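Local atomic coordinates of protein MJ1225 (Methanocaldococcus jannaschii, PDB entry 3LFZ), a protein that binds AMP, ADP and ATP through four CBS repeats and is probably an archaeal relative of the nucleotide-sensing gamma subunit of AMP-activated protein kinase. Residues D142-N147 with K273-Y278; R189-I194 with E227-D232; V15-T20 with E84-I89. All coordinates share one frame; numbering follows the deposited sequence.

Interaction 1: D142-N147 with K273-Y278. With ADP (adenosine-5'-diphosphate), chain C.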
loop_
_atom_site.group_PDB
_atom_site.type_symbol
_atom_site.label_atom_id
_atom_site.label_comp_id
_atom_site.label_asym_id
_atom_site.label_seq_id
_atom_site.Cartn_x
_atom_site.Cartn_y
_atom_site.Cartn_z
ATOM N N ASP A 142 7.325 -18.342 12.987
ATOM C CA ASP A 142 7.433 -19.431 13.960
ATOM C C ASP A 142 8.163 -19.016 15.245
ATOM O O ASP A 142 8.485 -19.860 16.085
ATOM C CB ASP A 142 8.094 -20.664 13.326
ATOM C CG ASP A 142 9.537 -20.417 12.907
ATOM O OD1 ASP A 142 10.225 -19.573 13.524
ATOM O OD2 ASP A 142 9.990 -21.084 11.953
ATOM N N LYS A 143 8.436 -17.719 15.378
ATOM C CA LYS A 143 9.014 -17.159 16.600
ATOM C C LYS A 143 7.957 -16.376 17.380
ATOM O O LYS A 143 8.256 -15.755 18.404
ATOM C CB LYS A 143 10.226 -16.273 16.285
ATOM C CG LYS A 143 11.315 -16.940 15.443
ATOM C CD LYS A 143 11.915 -18.164 16.132
ATOM C CE LYS A 143 13.085 -18.732 15.341
ATOM N NZ LYS A 143 14.308 -17.883 15.448
ATOM N N ILE A 144 6.727 -16.405 16.874
ATOM C CA ILE A 144 5.574 -15.885 17.597
ATOM C C ILE A 144 5.043 -16.997 18.493
ATOM O O ILE A 144 4.730 -18.093 18.016
ATOM C CB ILE A 144 4.449 -15.391 16.639
ATOM C CG1 ILE A 144 4.926 -14.188 15.817
ATOM C CG2 ILE A 144 3.183 -15.031 17.428
ATOM C CD1 ILE A 144 4.012 -13.813 14.656
ATOM N N ASP A 145 4.972 -16.711 19.792
ATOM C CA ASP A 145 4.351 -17.600 20.773
ATOM C C ASP A 145 2.955 -17.996 20.298
ATOM O O ASP A 145 2.145 -17.135 19.951
ATOM C CB ASP A 145 4.304 -16.909 22.147
ATOM C CG ASP A 145 3.232 -17.476 23.076
ATOM O OD1 ASP A 145 2.670 -16.686 23.867
ATOM O OD2 ASP A 145 2.951 -18.696 23.032
ATOM N N GLU A 146 2.692 -19.304 20.287
ATOM C CA GLU A 146 1.432 -19.862 19.779
ATOM C C GLU A 146 0.201 -19.430 20.575
ATOM O O GLU A 146 -0.929 -19.550 20.096
ATOM C CB GLU A 146 1.494 -21.393 19.731
ATOM C CG GLU A 146 2.430 -21.959 18.668
ATOM C CD GLU A 146 2.028 -23.354 18.201
ATOM O OE1 GLU A 146 2.226 -23.652 17.003
ATOM O OE2 GLU A 146 1.516 -24.150 19.020
ATOM N N ASN A 147 0.428 -18.936 21.787
ATOM C CA ASN A 147 -0.657 -18.544 22.679
ATOM C C ASN A 147 -0.978 -17.052 22.643
ATOM O O ASN A 147 -2.036 -16.633 23.123
ATOM C CB ASN A 147 -0.354 -19.000 24.107
ATOM C CG ASN A 147 -0.422 -20.508 24.259
ATOM O OD1 ASN A 147 -1.480 -21.114 24.086
ATOM N ND2 ASN A 147 0.709 -21.121 24.588
ATOM N N LYS A 273 1.723 -4.112 10.253
ATOM C CA LYS A 273 2.471 -3.251 11.166
ATOM C C LYS A 273 2.137 -3.584 12.617
ATOM O O LYS A 273 3.027 -3.611 13.467
ATOM C CB LYS A 273 2.226 -1.765 10.890
ATOM C CG LYS A 273 3.298 -0.855 11.512
ATOM C CD LYS A 273 3.022 0.631 11.293
ATOM C CE LYS A 273 3.049 1.014 9.817
ATOM N NZ LYS A 273 4.309 0.614 9.126
ATOM N N ASP A 274 0.859 -3.842 12.889
ATOM C CA ASP A 274 0.427 -4.242 14.225
ATOM C C ASP A 274 1.091 -5.540 14.641
ATOM O O ASP A 274 1.687 -5.614 15.715
ATOM C CB ASP A 274 -1.090 -4.396 14.289
ATOM C CG ASP A 274 -1.815 -3.110 13.987
ATOM O OD1 ASP A 274 -1.352 -2.042 14.444
ATOM O OD2 ASP A 274 -2.850 -3.170 13.291
ATOM N N VAL A 275 0.993 -6.558 13.787
ATOM C CA VAL A 275 1.634 -7.847 14.044
ATOM C C VAL A 275 3.083 -7.635 14.488
ATOM O O VAL A 275 3.540 -8.262 15.446
ATOM C CB VAL A 275 1.564 -8.787 12.812
ATOM C CG1 VAL A 275 2.394 -10.050 13.032
ATOM C CG2 VAL A 275 0.121 -9.153 12.503
ATOM N N LEU A 276 3.783 -6.724 13.813
ATOM C CA LEU A 276 5.197 -6.451 14.094
ATOM C C LEU A 276 5.485 -5.818 15.462
ATOM O O LEU A 276 6.638 -5.799 15.902
ATOM C CB LEU A 276 5.821 -5.600 12.981
ATOM C CG LEU A 276 6.284 -6.268 11.681
ATOM C CD1 LEU A 276 6.862 -5.215 10.756
ATOM C CD2 LEU A 276 7.310 -7.369 11.931
ATOM N N LYS A 277 4.446 -5.308 16.128
ATOM C CA LYS A 277 4.578 -4.760 17.488
ATOM C C LYS A 277 4.937 -5.842 18.503
ATOM O O LYS A 277 5.501 -5.551 19.562
ATOM C CB LYS A 277 3.295 -4.050 17.923
ATOM C CG LYS A 277 3.019 -2.755 17.185
ATOM C CD LYS A 277 1.574 -2.330 17.354
ATOM C CE LYS A 277 1.291 -1.060 16.573
ATOM N NZ LYS A 277 -0.138 -0.656 16.680
ATOM N N TYR A 278 4.596 -7.089 18.176
ATOM C CA TYR A 278 4.987 -8.246 18.977
ATOM C C TYR A 278 6.503 -8.301 19.128
ATOM O O TYR A 278 7.013 -8.620 20.204
ATOM C CB TYR A 278 4.470 -9.541 18.343
ATOM C CG TYR A 278 4.851 -10.799 19.095
ATOM C CD1 TYR A 278 4.007 -11.340 20.063
ATOM C CD2 TYR A 278 6.058 -11.451 18.836
ATOM C CE1 TYR A 278 4.355 -12.495 20.753
ATOM C CE2 TYR A 278 6.414 -12.604 19.523
ATOM C CZ TYR A 278 5.558 -13.120 20.479
ATOM O OH TYR A 278 5.910 -14.262 21.158
HETATM P PB ADP C . -2.559 0.384 5.963
HETATM O O1B ADP C . -2.167 -1.006 5.628
HETATM O O2B ADP C . -4.159 0.630 5.775
HETATM O O3B ADP C . -1.833 1.545 5.082
HETATM P PA ADP C . -0.780 0.336 8.091
HETATM O O1A ADP C . -0.448 -1.106 7.936
HETATM O O2A ADP C . 0.294 1.357 7.412
HETATM O O3A ADP C . -2.217 0.723 7.472
HETATM O "O5'" ADP C . -1.008 0.609 9.642
HETATM C "C5'" ADP C . -0.579 1.717 10.422
HETATM C "C4'" ADP C . -1.492 1.775 11.667
HETATM O "O4'" ADP C . -2.762 2.347 11.231
HETATM C "C3'" ADP C . -1.804 0.378 12.237
HETATM O "O3'" ADP C . -1.886 0.443 13.665
HETATM C "C2'" ADP C . -3.169 0.048 11.637
HETATM O "O2'" ADP C . -3.909 -0.844 12.471
HETATM C "C1'" ADP C . -3.836 1.421 11.564
HETATM N N9 ADP C . -4.879 1.421 10.497
HETATM C C8 ADP C . -4.784 0.869 9.283
HETATM N N7 ADP C . -5.917 1.066 8.608
HETATM C C5 ADP C . -6.743 1.748 9.391
HETATM C C6 ADP C . -8.036 2.235 9.240
HETATM N N6 ADP C . -8.712 2.046 8.109
HETATM N N1 ADP C . -8.594 2.907 10.261
HETATM C C2 ADP C . -7.932 3.103 11.395
HETATM N N3 ADP C . -6.700 2.651 11.570
HETATM C C4 ADP C . -6.083 1.972 10.592
#
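Y278 reaches the loop at I144 and D145 with its hydroxyl and the CD2-CE2 side of its ring, and the phenol oxygen makes the one hydrogen bond between the two segments. The D145 backbone N-H donates to Y278 OH over 3.0 Å, nearly straight at 166°. CB of D145 lies 3.3 Å from the same oxygen, beside the N-H it accepts. With CG anti to the backbone N (chi1 179°), the tyrosine ring is carried away from its own backbone and toward the loop. I144 comes over one face of that ring, its CG2 methyl offset toward the rim: CG1 is 4.2 Å from Y278 CD2, while I144 CA is 3.9 Å from CE2. The tip of the CG1 branch, I144 CD1, makes a looser apolar contact of 4.4 Å with V275 CG1. This joins the loop after helix 133-140, in the second CBS repeat, to the C-terminal segment 273-278, in the fourth, and helix 242-252 adds K243 against I144 and A246 and M249 against V275. An Asx turn braces the loop: the N147 backbone N-H donates to D145 OD2 from above the carboxylate plane. At the other end of 273-278, the D274 carboxylate receives both ribose hydroxyls of ADP, O3' on OD1 and O2' on OD2, each at 2.7 Å. K277 NZ forms a salt bridge to that OD1 on its anti side.

Interaction 2: R189-I194 with E227-D232. With ATP (adenosine-5'-triphosphate), chain D.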
loop_
_atom_site.group_PDB
_atom_site.type_symbol
_atom_site.label_atom_id
_atom_site.label_comp_id
_atom_site.label_asym_id
_atom_site.label_seq_id
_atom_site.Cartn_x
_atom_site.Cartn_y
_atom_site.Cartn_z
ATOM N N ARG A 189 -22.228 -2.498 10.037
ATOM C CA ARG A 189 -21.874 -3.825 9.537
ATOM C C ARG A 189 -20.837 -3.774 8.419
ATOM O O ARG A 189 -20.919 -2.927 7.530
ATOM C CB ARG A 189 -23.127 -4.564 9.053
ATOM C CG ARG A 189 -23.738 -5.511 10.079
ATOM C CD ARG A 189 -24.546 -4.788 11.151
ATOM N NE ARG A 189 -24.638 -5.599 12.365
ATOM C CZ ARG A 189 -25.636 -5.548 13.244
ATOM N NH1 ARG A 189 -26.665 -4.726 13.059
ATOM N NH2 ARG A 189 -25.611 -6.336 14.311
ATOM N N LEU A 190 -19.867 -4.688 8.477
ATOM C CA LEU A 190 -18.866 -4.844 7.423
ATOM C C LEU A 190 -19.513 -5.408 6.169
ATOM O O LEU A 190 -20.076 -6.504 6.193
ATOM C CB LEU A 190 -17.735 -5.775 7.875
ATOM C CG LEU A 190 -16.575 -6.016 6.904
ATOM C CD1 LEU A 190 -15.633 -4.825 6.853
ATOM C CD2 LEU A 190 -15.826 -7.269 7.289
ATOM N N VAL A 191 -19.439 -4.659 5.077
ATOM C CA VAL A 191 -19.995 -5.124 3.812
ATOM C C VAL A 191 -18.919 -5.302 2.746
ATOM O O VAL A 191 -19.197 -5.788 1.648
ATOM C CB VAL A 191 -21.139 -4.206 3.294
ATOM C CG1 VAL A 191 -22.331 -4.238 4.248
ATOM C CG2 VAL A 191 -20.647 -2.774 3.081
ATOM N N GLY A 192 -17.690 -4.915 3.069
ATOM C CA GLY A 192 -16.607 -5.043 2.115
ATOM C C GLY A 192 -15.287 -4.450 2.543
ATOM O O GLY A 192 -15.138 -3.950 3.657
ATOM N N ILE A 193 -14.320 -4.536 1.639
ATOM C CA ILE A 193 -13.036 -3.880 1.796
ATOM C C ILE A 193 -12.669 -3.199 0.474
ATOM O O ILE A 193 -13.022 -3.681 -0.609
ATOM C CB ILE A 193 -11.936 -4.873 2.283
ATOM C CG1 ILE A 193 -10.748 -4.121 2.898
ATOM C CG2 ILE A 193 -11.515 -5.845 1.169
ATOM C CD1 ILE A 193 -9.872 -4.974 3.808
ATOM N N ILE A 194 -11.996 -2.059 0.581
ATOM C CA ILE A 194 -11.492 -1.323 -0.569
ATOM C C ILE A 194 -10.074 -0.874 -0.236
ATOM O O ILE A 194 -9.812 -0.414 0.879
ATOM C CB ILE A 194 -12.400 -0.105 -0.929
ATOM C CG1 ILE A 194 -11.989 0.515 -2.270
ATOM C CG2 ILE A 194 -12.404 0.958 0.181
ATOM C CD1 ILE A 194 -12.440 -0.277 -3.485
ATOM N N GLU A 227 -19.489 -0.605 -6.380
ATOM C CA GLU A 227 -19.169 -1.083 -7.719
ATOM C C GLU A 227 -17.844 -1.826 -7.780
ATOM O O GLU A 227 -17.662 -2.705 -8.624
ATOM C CB GLU A 227 -19.141 0.078 -8.714
ATOM C CG GLU A 227 -20.487 0.751 -8.946
ATOM C CD GLU A 227 -21.544 -0.199 -9.493
ATOM O OE1 GLU A 227 -22.745 0.095 -9.318
ATOM O OE2 GLU A 227 -21.185 -1.237 -10.095
ATOM N N ILE A 228 -16.921 -1.476 -6.887
ATOM C CA ILE A 228 -15.543 -1.950 -7.011
ATOM C C ILE A 228 -14.932 -2.624 -5.785
ATOM O O ILE A 228 -13.871 -3.241 -5.890
ATOM C CB ILE A 228 -14.590 -0.823 -7.512
ATOM C CG1 ILE A 228 -14.617 0.384 -6.562
ATOM C CG2 ILE A 228 -14.937 -0.426 -8.951
ATOM C CD1 ILE A 228 -13.503 1.400 -6.810
ATOM N N MET A 229 -15.588 -2.510 -4.632
ATOM C CA MET A 229 -15.056 -3.083 -3.395
ATOM C C MET A 229 -15.063 -4.612 -3.439
ATOM O O MET A 229 -15.837 -5.220 -4.182
ATOM C CB MET A 229 -15.850 -2.592 -2.183
ATOM C CG MET A 229 -17.197 -3.277 -2.014
ATOM S SD MET A 229 -18.293 -2.393 -0.910
ATOM C CE MET A 229 -19.772 -3.389 -1.047
ATOM N N LYS A 230 -14.186 -5.224 -2.651
ATOM C CA LYS A 230 -14.243 -6.661 -2.437
ATOM C C LYS A 230 -15.284 -6.909 -1.353
ATOM O O LYS A 230 -15.141 -6.429 -0.231
ATOM C CB LYS A 230 -12.863 -7.208 -2.044
ATOM C CG LYS A 230 -12.834 -8.656 -1.532
ATOM C CD LYS A 230 -13.049 -9.692 -2.636
ATOM C CE LYS A 230 -12.649 -11.085 -2.158
ATOM N NZ LYS A 230 -13.355 -12.176 -2.887
ATOM N N ARG A 231 -16.342 -7.636 -1.705
ATOM C CA ARG A 231 -17.457 -7.868 -0.790
ATOM C C ARG A 231 -17.158 -8.920 0.261
ATOM O O ARG A 231 -17.605 -8.804 1.404
ATOM C CB ARG A 231 -18.721 -8.259 -1.551
ATOM C CG ARG A 231 -19.486 -7.081 -2.099
ATOM C CD ARG A 231 -20.856 -7.505 -2.578
ATOM N NE ARG A 231 -21.435 -6.494 -3.457
ATOM C CZ ARG A 231 -22.219 -5.497 -3.055
ATOM N NH1 ARG A 231 -22.545 -5.363 -1.773
ATOM N NH2 ARG A 231 -22.687 -4.631 -3.945
ATOM N N ASP A 232 -16.408 -9.943 -0.125
ATOM C CA ASP A 232 -16.139 -11.042 0.786
ATOM C C ASP A 232 -14.750 -10.954 1.395
ATOM O O ASP A 232 -13.733 -11.214 0.750
ATOM C CB ASP A 232 -16.438 -12.381 0.121
ATOM C CG ASP A 232 -17.920 -12.558 -0.147
ATOM O OD1 ASP A 232 -18.681 -12.803 0.817
ATOM O OD2 ASP A 232 -18.329 -12.429 -1.317
HETATM P PG ATP D . 0.371 -6.031 -1.109
HETATM O O1G ATP D . 1.009 -4.660 -0.526
HETATM O O2G ATP D . -0.152 -5.854 -2.485
HETATM O O3G ATP D . 1.610 -7.057 -1.091
HETATM P PB ATP D . -1.734 -5.534 0.633
HETATM O O1B ATP D . -1.854 -5.880 2.060
HETATM O O2B ATP D . -1.291 -4.178 0.254
HETATM O O3B ATP D . -0.753 -6.580 -0.077
HETATM P PA ATP D . -3.656 -4.772 -1.234
HETATM O O1A ATP D . -4.041 -3.473 -0.638
HETATM O O2A ATP D . -2.651 -4.791 -2.318
HETATM O O3A ATP D . -3.171 -5.773 -0.062
HETATM O "O5'" ATP D . -4.979 -5.502 -1.752
HETATM C "C5'" ATP D . -4.956 -6.387 -2.887
HETATM C "C4'" ATP D . -6.354 -6.972 -3.125
HETATM O "O4'" ATP D . -6.730 -7.766 -1.964
HETATM C "C3'" ATP D . -7.361 -5.819 -3.232
HETATM O "O3'" ATP D . -8.285 -6.086 -4.289
HETATM C "C2'" ATP D . -8.074 -5.829 -1.882
HETATM O "O2'" ATP D . -9.431 -5.387 -2.018
HETATM C "C1'" ATP D . -8.009 -7.302 -1.479
HETATM N N9 ATP D . -7.990 -7.432 0.003
HETATM C C8 ATP D . -7.209 -6.751 0.847
HETATM N N7 ATP D . -7.464 -7.132 2.100
HETATM C C5 ATP D . -8.411 -8.064 2.052
HETATM C C6 ATP D . -9.071 -8.814 3.017
HETATM N N6 ATP D . -8.783 -8.658 4.309
HETATM N N1 ATP D . -10.007 -9.700 2.624
HETATM C C2 ATP D . -10.304 -9.864 1.342
HETATM N N3 ATP D . -9.693 -9.161 0.400
HETATM C C4 ATP D . -8.745 -8.260 0.722
HETATM O O HOH W 1 -18.716 -8.692 4.053
#
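I193 and K230 are joined backbone to backbone by two hydrogen bonds of a single antiparallel bridge. The I193 N-H donates to K230 O in the carbonyl plane (2.8 Å), and the K230 N-H returns a bond to I193 O, nearly along the C=O axis. On I193, CB carries two branches that both end at ATP. CG2 touches K230 CB and, also at 3.7 Å, adenine C4 of ATP. CG1 stands anti to the backbone N (chi1 -161°) and leads CD1 to N7 and C5 of the same purine, 3.7 Å from ATP N7. Cutting I193 back to an alanine is likely to strip C4, C5 and N7 of the adenine of their apolar cover here and leave K230 CB without the methyl it packs on. K230 adds CG at 3.7 Å from ATP N3, its chain bending at chi2. M229 CB lies 3.4 Å from I193 O, and its extended chain ends with CE near V191 O and over one face of the R231 guanidinium, toward the rim. I194 sends CD1 to I228 CG1, 3.8 Å away, against F199 of helix 196-203. At G192 the strand comes close to the backbone of 227-232: its CA is 3.1 Å from K230 O, and a side chain there would collide with M229 SD and K230 O. G192 is also half of a classic beta bulge, sharing V184 as partner with V191. The arrangement is an adenine-binding wall between the third and fourth CBS repeats, as in nucleotide-binding Bateman modules.

Interaction 3: V15-T20 with E84-I89. With AMP (adenosine monophosphate), chain E.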
loop_
_atom_site.group_PDB
_atom_site.type_symbol
_atom_site.label_atom_id
_atom_site.label_comp_id
_atom_site.label_asym_id
_atom_site.label_seq_id
_atom_site.Cartn_x
_atom_site.Cartn_y
_atom_site.Cartn_z
ATOM N N VAL A 15 12.055 -4.666 -9.015
ATOM C CA VAL A 15 11.489 -3.922 -10.132
ATOM C C VAL A 15 11.568 -2.422 -9.841
ATOM O O VAL A 15 11.122 -1.958 -8.787
ATOM C CB VAL A 15 10.032 -4.353 -10.430
ATOM C CG1 VAL A 15 9.434 -3.498 -11.530
ATOM C CG2 VAL A 15 9.979 -5.822 -10.827
ATOM N N THR A 16 12.160 -1.679 -10.774
ATOM C CA THR A 16 12.307 -0.232 -10.637
ATOM C C THR A 16 11.844 0.531 -11.873
ATOM O O THR A 16 11.655 -0.045 -12.952
ATOM C CB THR A 16 13.777 0.183 -10.369
ATOM O OG1 THR A 16 14.599 -0.207 -11.476
ATOM C CG2 THR A 16 14.305 -0.445 -9.092
ATOM N N VAL A 17 11.667 1.836 -11.690
ATOM C CA VAL A 17 11.526 2.781 -12.798
ATOM C C VAL A 17 12.532 3.933 -12.648
ATOM O O VAL A 17 13.269 4.004 -11.657
ATOM C CB VAL A 17 10.075 3.332 -12.932
ATOM C CG1 VAL A 17 9.112 2.228 -13.354
ATOM C CG2 VAL A 17 9.612 3.998 -11.633
ATOM N N TYR A 18 12.546 4.826 -13.636
ATOM C CA TYR A 18 13.468 5.959 -13.681
ATOM C C TYR A 18 12.687 7.267 -13.568
ATOM O O TYR A 18 11.488 7.282 -13.846
ATOM C CB TYR A 18 14.271 5.918 -14.987
ATOM C CG TYR A 18 14.774 4.535 -15.330
ATOM C CD1 TYR A 18 15.866 3.984 -14.661
ATOM C CD2 TYR A 18 14.146 3.768 -16.312
ATOM C CE1 TYR A 18 16.326 2.706 -14.967
ATOM C CE2 TYR A 18 14.599 2.490 -16.626
ATOM C CZ TYR A 18 15.687 1.966 -15.950
ATOM O OH TYR A 18 16.140 0.703 -16.257
ATOM N N PRO A 19 13.354 8.371 -13.164
ATOM C CA PRO A 19 12.643 9.645 -12.992
ATOM C C PRO A 19 11.896 10.091 -14.245
ATOM O O PRO A 19 10.868 10.767 -14.144
ATOM C CB PRO A 19 13.768 10.641 -12.687
ATOM C CG PRO A 19 14.869 9.820 -12.143
ATOM C CD PRO A 19 14.790 8.505 -12.856
ATOM N N THR A 20 12.418 9.706 -15.409
ATOM C CA THR A 20 11.836 10.080 -16.697
ATOM C C THR A 20 10.837 9.047 -17.234
ATOM O O THR A 20 10.236 9.258 -18.291
ATOM C CB THR A 20 12.928 10.335 -17.765
ATOM O OG1 THR A 20 13.812 9.212 -17.819
ATOM C CG2 THR A 20 13.729 11.590 -17.443
ATOM N N GLU A 84 3.359 12.745 -18.035
ATOM C CA GLU A 84 4.341 13.424 -17.190
ATOM C C GLU A 84 5.333 12.409 -16.619
ATOM O O GLU A 84 4.948 11.281 -16.310
ATOM C CB GLU A 84 3.653 14.184 -16.048
ATOM C CG GLU A 84 2.907 15.454 -16.472
ATOM C CD GLU A 84 3.819 16.663 -16.666
ATOM O OE1 GLU A 84 3.321 17.713 -17.125
ATOM O OE2 GLU A 84 5.027 16.577 -16.360
ATOM N N PRO A 85 6.617 12.799 -16.488
ATOM C CA PRO A 85 7.575 11.881 -15.878
ATOM C C PRO A 85 7.200 11.593 -14.427
ATOM O O PRO A 85 6.599 12.441 -13.759
ATOM C CB PRO A 85 8.897 12.648 -15.949
ATOM C CG PRO A 85 8.507 14.082 -16.010
ATOM C CD PRO A 85 7.231 14.106 -16.803
ATOM N N VAL A 86 7.553 10.403 -13.955
ATOM C CA VAL A 86 7.195 9.965 -12.609
ATOM C C VAL A 86 7.817 10.853 -11.512
ATOM O O VAL A 86 7.304 10.911 -10.391
ATOM C CB VAL A 86 7.515 8.454 -12.410
ATOM C CG1 VAL A 86 8.980 8.231 -12.069
ATOM C CG2 VAL A 86 6.611 7.842 -11.365
ATOM N N ARG A 87 8.894 11.562 -11.852
ATOM C CA ARG A 87 9.552 12.473 -10.914
ATOM C C ARG A 87 8.621 13.592 -10.435
ATOM O O ARG A 87 8.869 14.196 -9.396
ATOM C CB ARG A 87 10.835 13.056 -11.518
ATOM C CG ARG A 87 10.605 14.134 -12.566
ATOM C CD ARG A 87 11.879 14.460 -13.314
ATOM N NE ARG A 87 11.613 15.330 -14.455
ATOM C CZ ARG A 87 12.380 15.401 -15.540
ATOM N NH1 ARG A 87 13.470 14.647 -15.646
ATOM N NH2 ARG A 87 12.052 16.225 -16.527
ATOM N N GLU A 88 7.551 13.849 -11.188
ATOM C CA GLU A 88 6.575 14.881 -10.831
ATOM C C GLU A 88 5.704 14.494 -9.635
ATOM O O GLU A 88 5.183 15.367 -8.939
ATOM C CB GLU A 88 5.686 15.239 -12.030
ATOM C CG GLU A 88 6.384 16.042 -13.136
ATOM C CD GLU A 88 6.667 17.494 -12.760
ATOM O OE1 GLU A 88 5.948 18.061 -11.905
ATOM O OE2 GLU A 88 7.614 18.072 -13.331
ATOM N N ILE A 89 5.545 13.192 -9.400
ATOM C CA ILE A 89 4.692 12.713 -8.308
ATOM C C ILE A 89 5.360 11.719 -7.345
ATOM O O ILE A 89 4.728 11.271 -6.382
ATOM C CB ILE A 89 3.338 12.118 -8.829
ATOM C CG1 ILE A 89 3.565 10.873 -9.699
ATOM C CG2 ILE A 89 2.521 13.177 -9.568
ATOM C CD1 ILE A 89 2.320 9.988 -9.852
HETATM P P AMP E . 3.159 24.935 -14.176
HETATM O O1P AMP E . 3.919 26.035 -13.526
HETATM O O2P AMP E . 4.104 23.668 -14.523
HETATM O O3P AMP E . 2.541 25.395 -15.603
HETATM O "O5'" AMP E . 1.946 24.349 -13.311
HETATM C "C5'" AMP E . 0.688 25.030 -13.255
HETATM C "C4'" AMP E . -0.114 24.535 -12.061
HETATM O "O4'" AMP E . -0.248 23.101 -12.188
HETATM C "C3'" AMP E . 0.708 24.751 -10.794
HETATM O "O3'" AMP E . 0.407 26.033 -10.240
HETATM C "C2'" AMP E . 0.203 23.646 -9.882
HETATM O "O2'" AMP E . -1.010 24.046 -9.236
HETATM C "C1'" AMP E . -0.108 22.510 -10.861
HETATM N N9 AMP E . 0.982 21.500 -10.847
HETATM C C8 AMP E . 2.000 21.407 -11.706
HETATM N N7 AMP E . 2.768 20.369 -11.366
HETATM C C5 AMP E . 2.236 19.801 -10.289
HETATM C C6 AMP E . 2.579 18.711 -9.496
HETATM N N6 AMP E . 3.661 17.985 -9.765
HETATM N N1 AMP E . 1.797 18.399 -8.445
HETATM C C2 AMP E . 0.715 19.113 -8.161
HETATM N N3 AMP E . 0.365 20.158 -8.898
HETATM C C4 AMP E . 1.102 20.522 -9.960
#
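CG1 of V86 is set between its backbone N and carbonyl carbon (chi1 82°), which brings this methyl up to the chain at Y18, 3.2 Å from Y18 O; R87 has its CG in the same kind of place (chi1 75°), and its aliphatic chain then extends past the P19 carbonyl. That carbonyl is the polar centre of the contact. P19 O accepts the R87 backbone N-H on a lone pair, in the carbonyl plane, at 3.1 Å. Around the same oxygen gather carbons of the opposing segment: P85 CB at 3.3 Å on the proline ring, and R87 CB at 3.5 Å, followed along the arginine by CG and CD. The V86 amide is also near, but its angle is too poor for a hydrogen bond.

Carbon contacts flank this oxygen. P19 CB meets R87 CB at 4.0 Å, and P85 CB lies equally far from T20 CA. V17 CG2 approaches V86 CG1 on the buried side, where A26 of helix 23-33 and I52 of strand 48-53 also pack on V86. Farther along the arginine, NH1 makes a van der Waals contact with the T20 methyl CG2 at 3.6 Å, the two side chains crossing at a slant.

The segment 86-88 is a short 3-10 turn, and E88 carries it to the nucleotide. Both E88 O and E88 OE1 accept from N6 of AMP, each at 3.1 Å, gripping the exocyclic amine by a backbone and a side-chain oxygen. The contact thus ties the loop 15-20, in the first CBS repeat, to segment 84-89, which overlaps the second, with E88, at the end of the 3-10 segment, holding the adenine amine of a bound AMP.

In the fold
Each of the three contacts joins a different pair of chain parts, and none touches another. Interaction 3 closes before interaction 1 opens, while interaction 2 is nested inside the loop that interaction 1 closes; interaction 3 lies on the opposite side of the chain's centre from both. All are partly buried. Interaction 2, bridged by two backbone bonds, has the largest buried area and presses its own side chains on ATP. Interaction 1 depends on an aromatic side chain and one phenol bond, interaction 3 on the P19 carbonyl, bonded by R87 and packed by P85; in both, the nucleotide is held by a residue of one segment that does not touch the other (D274, E88).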